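Local coordinates for protein EccC5 (PDB 7B9F) that probably acts as the FtsK/SpoIIIE-family motor ATPase of the mycobacterial ESX-5 type VII secretion machinery, at residues R227-G232 with L365-S370; D328-Q333 with D350-P355. All blocks are in the same frame, centred on the assembly; numbering follows the deposited sequence.

How the contacts relate
Contacts 1 and 2 are neighbours at the C-terminal ends of the parallel strands of one mixed sheet, their centres about 15 Å apart, and helix 227-244 joins them. From its first turn, Gln229 and Val230 reach strand 364-367 and the loop after it in contact 1, while Arg227 turns to contact 2, where its NH2 forms a salt bridge of 2.8 Å with OD2 of Asp328. Val230 belongs to both neighbourhoods, its CG1 lying 3.6 Å from CG of Leu351. Together they occupy the edge that would correspond to the nucleotide site in a RecA-like fold; the loop before the helix lacks a Walker A signature, so nucleotide binding is not implied.

Contact 1 of 2, residues R227-G232 with L365-S370; sequences REQVLG and LRFTDS
Gln229 and Phe367 carry most of this contact, and they divide it into an apolar and a polar half. The apolar half is a CH-pi interaction: CB of Gln229 stands over one face of the Phe367 ring, 4.0 Å from its centroid and displaced toward the CE2 rim. The two side chains run past each other in opposite directions, which brings OE1 of Gln229 beside the CB-CG-CD2 side of the ring. There it lies 3.4 Å from CD2 of Phe367, with the amide plane inclined 28° to the ring. On the helix, Val230 adds a looser apolar touch, its CG2 4.3 Å from CE1 of Phe367, and its side chain also meets Leu223 of the adjoining strand.

Across the two segments, the hydrogen bonds come from the end of the glutamine. Its CG is anti to the carbonyl carbon (chi1 -62°), and the extended chain carries CD outward from the helix. NE2 meets the turn after the strand, donating weakly to two successive backbone carbonyls, O of Ser370 at 2.7 Å and O of Asp369 at 3.3 Å; the shorter is the more bent, with an angle at hydrogen of 128°. Asp369 also packs against a polar side chain of another protein in the assembly.

The parallel strands 364-367, 220-224, 346-350, 322-328 and 250-256 follow the 5-1-4-3-2 order of a RecA-like P-loop NTPase, and helix 227-244 follows the first strand, where the P-loop helix would lie. Methylene and aromatic surfaces meet between this helix and strand 364-367, while an uncharged amide engages two peptide oxygens through individually weak bonds, so the grip on the turn probably depends on both together with the CB-to-ring contact.

Contact 2 of 2, residues D328-Q333 with D350-P355; sequences DIEDPQ and DLTGSP
Asp328 meets Leu351 through carbon rather than through its charge, and no hydrogen bond crosses between the two loops. The side chains lie side by side and point the same way, CB of Asp328 being 3.6 Å from CB of Leu351 and 3.9 Å from its CD2. Thr352 extends this apolar patch, with its CG2 3.9 Å from the same aspartate CB. The first torsion of Asp328 sets CG between the backbone N and the carbonyl carbon (chi1 55°), and its carboxylate is taken up by a salt bridge to Arg227, with weaker bonds from Thr256 and Trp262.

Farther along, Glu330 bends at chi2, and its OE1 lies 3.2 Å from CB of Ser354. Both Glu330 and Thr352 have positive phi, 56° and 55°, so each loop turns through a left-handed backbone conformation just past its strand. The first loop then continues into an Asx turn, in which OD1 of Asp331 accepts from N of Gln333 at 3.2 Å.

These loops leave the C-terminal ends of neighbouring parallel strands, 322-328 and 346-350, linked by a beta-alpha-beta crossover through helix 334-337. An aspartate ending a hydrophobic strand here is consistent with the Walker B position of a RecA-like P-loop NTPase fold.

Contact 1 of 2, residues R227-G232 with L365-S370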
loop_
_atom_site.group_PDB
_atom_site.type_symbol
_atom_site.label_atom_id
_atom_site.label_comp_id
_atom_site.label_asym_id
_atom_site.label_seq_id
_atom_site.Cartn_x
_atom_site.Cartn_y
_atom_site.Cartn_z
ATOM N N ARG C 227 29.366 21.841 13.337
ATOM C CA ARG C 227 29.150 23.039 12.528
ATOM C C ARG C 227 27.829 22.991 11.774
ATOM O O ARG C 227 27.075 23.970 11.765
ATOM C CB ARG C 227 30.294 23.213 11.539
ATOM C CG ARG C 227 30.156 24.436 10.672
ATOM C CD ARG C 227 30.265 25.690 11.497
ATOM N NE ARG C 227 30.391 26.874 10.658
ATOM C CZ ARG C 227 30.098 28.102 11.062
ATOM N NH1 ARG C 227 29.675 28.306 12.299
ATOM N NH2 ARG C 227 30.238 29.128 10.236
ATOM N N GLU C 228 27.527 21.863 11.138
ATOM C CA GLU C 228 26.345 21.817 10.289
ATOM C C GLU C 228 25.062 21.794 11.109
ATOM O O GLU C 228 24.054 22.373 10.694
ATOM C CB GLU C 228 26.412 20.616 9.357
ATOM C CG GLU C 228 25.419 20.700 8.223
ATOM C CD GLU C 228 25.808 21.737 7.190
ATOM O OE1 GLU C 228 24.906 22.252 6.497
ATOM O OE2 GLU C 228 27.013 22.039 7.069
ATOM N N GLN C 229 25.079 21.136 12.269
ATOM C CA GLN C 229 23.916 21.157 13.151
ATOM C C GLN C 229 23.605 22.571 13.606
ATOM O O GLN C 229 22.449 23.013 13.582
ATOM C CB GLN C 229 24.173 20.283 14.372
ATOM C CG GLN C 229 24.410 18.833 14.094
ATOM C CD GLN C 229 24.795 18.097 15.350
ATOM O OE1 GLN C 229 25.454 18.654 16.225
ATOM N NE2 GLN C 229 24.388 16.841 15.451
ATOM N N VAL C 230 24.638 23.291 14.032
ATOM C CA VAL C 230 24.462 24.642 14.531
ATOM C C VAL C 230 23.986 25.563 13.419
ATOM O O VAL C 230 23.091 26.392 13.624
ATOM C CB VAL C 230 25.773 25.121 15.167
ATOM C CG1 VAL C 230 25.713 26.566 15.458
ATOM C CG2 VAL C 230 26.019 24.364 16.440
ATOM N N LEU C 231 24.539 25.405 12.216
ATOM C CA LEU C 231 24.080 26.213 11.093
ATOM C C LEU C 231 22.635 25.907 10.727
ATOM O O LEU C 231 21.869 26.821 10.409
ATOM C CB LEU C 231 24.989 26.015 9.890
ATOM C CG LEU C 231 26.240 26.871 9.966
ATOM C CD1 LEU C 231 27.116 26.595 8.780
ATOM C CD2 LEU C 231 25.840 28.316 9.994
ATOM N N GLY C 232 22.241 24.633 10.758
ATOM C CA GLY C 232 20.863 24.293 10.449
ATOM C C GLY C 232 19.883 24.883 11.441
ATOM O O GLY C 232 18.846 25.438 11.056
ATOM N N LEU C 365 22.545 26.076 24.761
ATOM C CA LEU C 365 21.782 25.026 24.106
ATOM C C LEU C 365 22.808 24.091 23.487
ATOM O O LEU C 365 23.377 24.390 22.437
ATOM C CB LEU C 365 20.839 25.611 23.063
ATOM C CG LEU C 365 19.449 26.080 23.490
ATOM C CD1 LEU C 365 19.497 27.251 24.440
ATOM C CD2 LEU C 365 18.651 26.455 22.269
ATOM N N ARG C 366 23.045 22.964 24.135
ATOM C CA ARG C 366 24.160 22.094 23.799
ATOM C C ARG C 366 23.666 20.908 22.988
ATOM O O ARG C 366 22.783 20.175 23.436
ATOM C CB ARG C 366 24.859 21.618 25.066
ATOM C CG ARG C 366 26.096 20.802 24.812
ATOM C CD ARG C 366 26.723 20.390 26.120
ATOM N NE ARG C 366 26.920 21.541 26.991
ATOM C CZ ARG C 366 27.929 22.398 26.883
ATOM N NH1 ARG C 366 28.856 22.228 25.953
ATOM N NH2 ARG C 366 28.021 23.418 27.723
ATOM N N PHE C 367 24.232 20.724 21.804
ATOM C CA PHE C 367 23.945 19.529 21.029
ATOM C C PHE C 367 24.643 18.337 21.655
ATOM O O PHE C 367 25.834 18.398 21.965
ATOM C CB PHE C 367 24.407 19.697 19.589
ATOM C CG PHE C 367 23.449 20.445 18.733
ATOM C CD1 PHE C 367 23.377 21.817 18.793
ATOM C CD2 PHE C 367 22.629 19.774 17.854
ATOM C CE1 PHE C 367 22.498 22.504 18.002
ATOM C CE2 PHE C 367 21.749 20.458 17.068
ATOM C CZ PHE C 367 21.684 21.822 17.142
ATOM N N THR C 368 23.907 17.249 21.845
ATOM C CA THR C 368 24.494 16.022 22.366
ATOM C C THR C 368 24.448 14.893 21.350
ATOM O O THR C 368 25.489 14.310 21.037
ATOM C CB THR C 368 23.783 15.608 23.653
ATOM O OG1 THR C 368 22.374 15.553 23.419
ATOM C CG2 THR C 368 24.074 16.608 24.743
ATOM N N ASP C 369 23.279 14.567 20.824
ATOM C CA ASP C 369 23.184 13.492 19.857
ATOM C C ASP C 369 23.680 13.985 18.502
ATOM O O ASP C 369 23.768 15.186 18.242
ATOM C CB ASP C 369 21.737 12.999 19.771
ATOM C CG ASP C 369 21.579 11.733 18.941
ATOM O OD1 ASP C 369 22.580 11.228 18.392
ATOM O OD2 ASP C 369 20.437 11.239 18.839
ATOM N N SER C 370 24.048 13.034 17.645
ATOM C CA SER C 370 24.334 13.370 16.257
ATOM C C SER C 370 23.072 13.814 15.535
ATOM O O SER C 370 23.131 14.644 14.623
ATOM C CB SER C 370 24.957 12.176 15.545
ATOM O OG SER C 370 24.026 11.115 15.447
#

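Contact 2 of 2, residues D328-Q333 with D350-P355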
loop_
_atom_site.group_PDB
_atom_site.type_symbol
_atom_site.label_atom_id
_atom_site.label_comp_id
_atom_site.label_asym_id
_atom_site.label_seq_id
_atom_site.Cartn_x
_atom_site.Cartn_y
_atom_site.Cartn_z
ATOM N N ASP C 328 29.173 34.179 14.539
ATOM C CA ASP C 328 30.077 33.035 14.534
ATOM C C ASP C 328 31.473 33.461 14.124
ATOM O O ASP C 328 32.152 32.777 13.356
ATOM C CB ASP C 328 29.568 31.920 13.631
ATOM C CG ASP C 328 29.310 32.385 12.241
ATOM O OD1 ASP C 328 29.194 33.607 12.057
ATOM O OD2 ASP C 328 29.242 31.534 11.334
ATOM N N ILE C 329 31.931 34.589 14.648
ATOM C CA ILE C 329 33.216 35.120 14.235
ATOM C C ILE C 329 34.364 34.596 15.098
ATOM O O ILE C 329 35.483 34.441 14.597
ATOM C CB ILE C 329 33.138 36.655 14.234
ATOM C CG1 ILE C 329 34.463 37.289 13.819
ATOM C CG2 ILE C 329 32.678 37.159 15.565
ATOM C CD1 ILE C 329 34.817 37.048 12.392
ATOM N N GLU C 330 34.095 34.256 16.360
ATOM C CA GLU C 330 35.100 33.808 17.331
ATOM C C GLU C 330 36.216 34.849 17.462
ATOM O O GLU C 330 37.359 34.662 17.051
ATOM C CB GLU C 330 35.633 32.413 16.972
ATOM C CG GLU C 330 36.629 31.784 17.958
ATOM C CD GLU C 330 36.304 32.045 19.419
ATOM O OE1 GLU C 330 35.140 31.860 19.827
ATOM O OE2 GLU C 330 37.221 32.441 20.167
ATOM N N ASP C 331 35.817 35.995 17.998
ATOM C CA ASP C 331 36.685 37.143 18.119
ATOM C C ASP C 331 36.778 37.556 19.579
ATOM O O ASP C 331 35.744 37.750 20.230
ATOM C CB ASP C 331 36.150 38.306 17.269
ATOM C CG ASP C 331 37.197 39.364 16.979
ATOM O OD1 ASP C 331 38.073 39.618 17.825
ATOM O OD2 ASP C 331 37.160 39.931 15.870
ATOM N N PRO C 332 37.986 37.722 20.123
ATOM C CA PRO C 332 38.130 38.179 21.513
ATOM C C PRO C 332 37.689 39.611 21.761
ATOM O O PRO C 332 37.902 40.120 22.863
ATOM C CB PRO C 332 39.636 38.035 21.763
ATOM C CG PRO C 332 40.068 36.978 20.821
ATOM C CD PRO C 332 39.249 37.188 19.591
ATOM N N GLN C 333 37.113 40.292 20.784
ATOM C CA GLN C 333 36.708 41.675 20.941
ATOM C C GLN C 333 35.268 41.802 21.419
ATOM O O GLN C 333 34.809 42.920 21.672
ATOM C CB GLN C 333 36.914 42.393 19.606
ATOM C CG GLN C 333 37.000 43.893 19.658
ATOM C CD GLN C 333 37.777 44.442 18.490
ATOM O OE1 GLN C 333 38.249 43.690 17.642
ATOM N NE2 GLN C 333 37.925 45.757 18.441
ATOM N N ASP C 350 25.173 33.153 19.965
ATOM C CA ASP C 350 26.568 32.785 19.799
ATOM C C ASP C 350 26.622 31.423 19.149
ATOM O O ASP C 350 26.468 30.396 19.806
ATOM C CB ASP C 350 27.303 32.763 21.125
ATOM C CG ASP C 350 28.669 32.148 20.996
ATOM O OD1 ASP C 350 29.507 32.716 20.271
ATOM O OD2 ASP C 350 28.900 31.086 21.607
ATOM N N LEU C 351 26.819 31.411 17.846
ATOM C CA LEU C 351 27.289 30.202 17.213
ATOM C C LEU C 351 28.746 30.007 17.602
ATOM O O LEU C 351 29.411 30.945 18.051
ATOM C CB LEU C 351 27.143 30.300 15.699
ATOM C CG LEU C 351 25.811 30.112 14.971
ATOM C CD1 LEU C 351 24.700 30.990 15.476
ATOM C CD2 LEU C 351 26.019 30.362 13.498
ATOM N N THR C 352 29.242 28.785 17.420
ATOM C CA THR C 352 30.601 28.400 17.814
ATOM C C THR C 352 30.838 28.705 19.294
ATOM O O THR C 352 31.538 29.650 19.656
ATOM C CB THR C 352 31.670 29.086 16.957
ATOM O OG1 THR C 352 31.775 30.461 17.347
ATOM C CG2 THR C 352 31.320 28.994 15.482
ATOM N N GLY C 353 30.164 27.913 20.125
ATOM C CA GLY C 353 30.204 28.048 21.569
ATOM C C GLY C 353 31.593 28.145 22.154
ATOM O O GLY C 353 32.400 27.220 22.040
ATOM N N SER C 354 31.875 29.272 22.784
ATOM C CA SER C 354 33.194 29.628 23.271
ATOM C C SER C 354 33.096 29.909 24.760
ATOM O O SER C 354 32.001 30.142 25.279
ATOM C CB SER C 354 33.726 30.863 22.534
ATOM O OG SER C 354 33.177 32.043 23.080
ATOM N N PRO C 355 34.219 29.871 25.480
ATOM C CA PRO C 355 34.172 30.163 26.920
ATOM C C PRO C 355 33.688 31.558 27.263
ATOM O O PRO C 355 33.274 31.788 28.404
ATOM C CB PRO C 355 35.624 29.958 27.355
ATOM C CG PRO C 355 36.123 28.932 26.424
ATOM C CD PRO C 355 35.507 29.265 25.104
#